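Local coordinates for diadenosine Tetraphosphate Hydrolase (Caenorhabditis elegans, PDB 1KTG), which hydrolyses diadenosine tetraphosphate asymmetrically to AMP and ATP with the help of divalent metal ions, at residues I18-L23 / E113-I118. Sequence-based numbering, arbitrary orientation.
Sequences IEFLLL and EDAIKI
Leu22, on strand 17-25 of the mixed sheet of the Nudix fold, packs against Ala115 and Ile118, one turn apart on the short helix 112-119, which packs on this strand. Strand and helix segments run nearly parallel, at 22°, with axes 8.7 Å apart. The tight part of the contact is built on one methyl group: CD1 of Leu22 lies between CB of Ala115, 4.2 Å away, and CG2 of Ile118, and is closest to the carbonyl O of Ala115. The leucine has CG anti to its carbonyl carbon (chi1 -66°), and its extended branch ends in CD1 at the helix. Trp32 and Pro34 of strand 32-38 also touch Leu22, and Trp32 reaches Ile118 as well.

Towards the start of the helix the packing is looser. CB of Phe20 stands 4.4 Å from CB of Ala115, and the phenyl ring lies obliquely to that methyl, while Leu128 of helix 122-137 adds to the cover over Ala115. On the open side, exposed Glu113 forms a salt bridge with Arg129 of helix 122-137, and partly exposed Asp114 forms one with Lys108. The closest approach is that of Leu22 CD1 to the backbone O of Ala115, 3.6 Å, with CG2 of Ile118 at 3.8 Å.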
loop_
_atom_site.group_PDB
_atom_site.type_symbol
_atom_site.label_atom_id
_atom_site.label_comp_id
_atom_site.label_asym_id
_atom_site.label_seq_id
_atom_site.Cartn_x
_atom_site.Cartn_y
_atom_site.Cartn_z
ATOM N N ILE A 18 5.077 14.102 5.069
ATOM C CA ILE A 18 4.866 12.751 4.581
ATOM C C ILE A 18 3.366 12.493 4.421
ATOM O O ILE A 18 2.567 12.830 5.308
ATOM C CB ILE A 18 5.454 11.721 5.564
ATOM C CG1 ILE A 18 6.978 11.880 5.685
ATOM C CG2 ILE A 18 5.091 10.302 5.131
ATOM C CD1 ILE A 18 7.732 11.513 4.453
ATOM N N GLU A 19 2.992 11.939 3.276
ATOM C CA GLU A 19 1.620 11.530 3.005
ATOM C C GLU A 19 1.650 10.132 2.418
ATOM O O GLU A 19 2.546 9.811 1.636
ATOM C CB GLU A 19 0.940 12.489 2.027
ATOM C CG GLU A 19 0.777 13.899 2.569
ATOM C CD GLU A 19 0.033 14.824 1.604
ATOM O OE1 GLU A 19 0.035 14.551 0.390
ATOM O OE2 GLU A 19 -0.546 15.827 2.060
ATOM N N PHE A 20 0.688 9.309 2.828
ATOM C CA PHE A 20 0.521 7.928 2.345
ATOM C C PHE A 20 -0.666 7.793 1.377
ATOM O O PHE A 20 -1.748 8.371 1.605
ATOM C CB PHE A 20 0.302 6.980 3.535
ATOM C CG PHE A 20 1.438 6.981 4.518
ATOM C CD1 PHE A 20 1.400 7.800 5.626
ATOM C CD2 PHE A 20 2.561 6.197 4.302
ATOM C CE1 PHE A 20 2.453 7.829 6.528
ATOM C CE2 PHE A 20 3.618 6.214 5.201
ATOM C CZ PHE A 20 3.560 7.044 6.310
ATOM N N LEU A 21 -0.484 7.017 0.313
ATOM C CA LEU A 21 -1.541 6.827 -0.674
ATOM C C LEU A 21 -2.465 5.671 -0.289
ATOM O O LEU A 21 -2.013 4.555 -0.076
ATOM C CB LEU A 21 -0.951 6.569 -2.067
ATOM C CG LEU A 21 -1.962 6.326 -3.202
ATOM C CD1 LEU A 21 -2.844 7.548 -3.449
ATOM C CD2 LEU A 21 -1.268 5.890 -4.495
ATOM N N LEU A 22 -3.753 5.956 -0.181
ATOM C CA LEU A 22 -4.742 4.927 0.077
ATOM C C LEU A 22 -5.738 4.907 -1.071
ATOM O O LEU A 22 -6.080 5.971 -1.631
ATOM C CB LEU A 22 -5.464 5.162 1.404
ATOM C CG LEU A 22 -4.598 5.037 2.658
ATOM C CD1 LEU A 22 -5.444 5.323 3.889
ATOM C CD2 LEU A 22 -3.968 3.661 2.770
ATOM N N LEU A 23 -6.202 3.696 -1.397
ATOM C CA LEU A 23 -7.184 3.446 -2.458
ATOM C C LEU A 23 -8.461 2.828 -1.876
ATOM O O LEU A 23 -8.422 1.938 -1.024
ATOM C CB LEU A 23 -6.618 2.483 -3.500
ATOM C CG LEU A 23 -5.220 2.749 -4.042
ATOM C CD1 LEU A 23 -4.866 1.657 -5.044
ATOM C CD2 LEU A 23 -5.130 4.121 -4.689
ATOM N N GLU A 113 -1.933 10.197 10.763
ATOM C CA GLU A 113 -3.082 9.941 11.621
ATOM C C GLU A 113 -4.365 9.720 10.827
ATOM O O GLU A 113 -5.179 8.862 11.170
ATOM C CB GLU A 113 -3.236 11.063 12.628
ATOM C CG GLU A 113 -2.061 11.140 13.605
ATOM C CD GLU A 113 -1.852 9.866 14.421
ATOM O OE1 GLU A 113 -2.819 9.093 14.631
ATOM O OE2 GLU A 113 -0.706 9.641 14.865
ATOM N N ASP A 114 -4.521 10.489 9.757
ATOM C CA ASP A 114 -5.674 10.383 8.877
ATOM C C ASP A 114 -5.642 9.044 8.149
ATOM O O ASP A 114 -6.678 8.371 7.982
ATOM C CB ASP A 114 -5.638 11.533 7.870
ATOM C CG ASP A 114 -6.877 11.608 7.023
ATOM O OD1 ASP A 114 -6.750 11.807 5.786
ATOM O OD2 ASP A 114 -8.022 11.488 7.503
ATOM N N ALA A 115 -4.449 8.653 7.714
ATOM C CA ALA A 115 -4.286 7.379 7.040
ATOM C C ALA A 115 -4.705 6.240 7.963
ATOM O O ALA A 115 -5.382 5.296 7.536
ATOM C CB ALA A 115 -2.847 7.199 6.571
ATOM N N ILE A 116 -4.328 6.333 9.232
ATOM C CA ILE A 116 -4.669 5.293 10.198
ATOM C C ILE A 116 -6.181 5.234 10.388
ATOM O O ILE A 116 -6.777 4.155 10.367
ATOM C CB ILE A 116 -3.955 5.529 11.543
ATOM C CG1 ILE A 116 -2.455 5.278 11.395
ATOM C CG2 ILE A 116 -4.496 4.614 12.612
ATOM C CD1 ILE A 116 -1.632 5.906 12.512
ATOM N N LYS A 117 -6.798 6.395 10.558
ATOM C CA LYS A 117 -8.244 6.455 10.714
ATOM C C LYS A 117 -8.964 5.849 9.501
ATOM O O LYS A 117 -9.910 5.073 9.663
ATOM C CB LYS A 117 -8.700 7.895 10.922
ATOM N N ILE A 118 -8.528 6.220 8.297
ATOM C CA ILE A 118 -9.181 5.773 7.062
ATOM C C ILE A 118 -8.962 4.270 6.807
ATOM O O ILE A 118 -9.883 3.572 6.380
ATOM C CB ILE A 118 -8.716 6.618 5.848
ATOM C CG1 ILE A 118 -9.323 8.025 5.925
ATOM C CG2 ILE A 118 -9.107 5.946 4.536
ATOM C CD1 ILE A 118 -8.839 8.999 4.836
#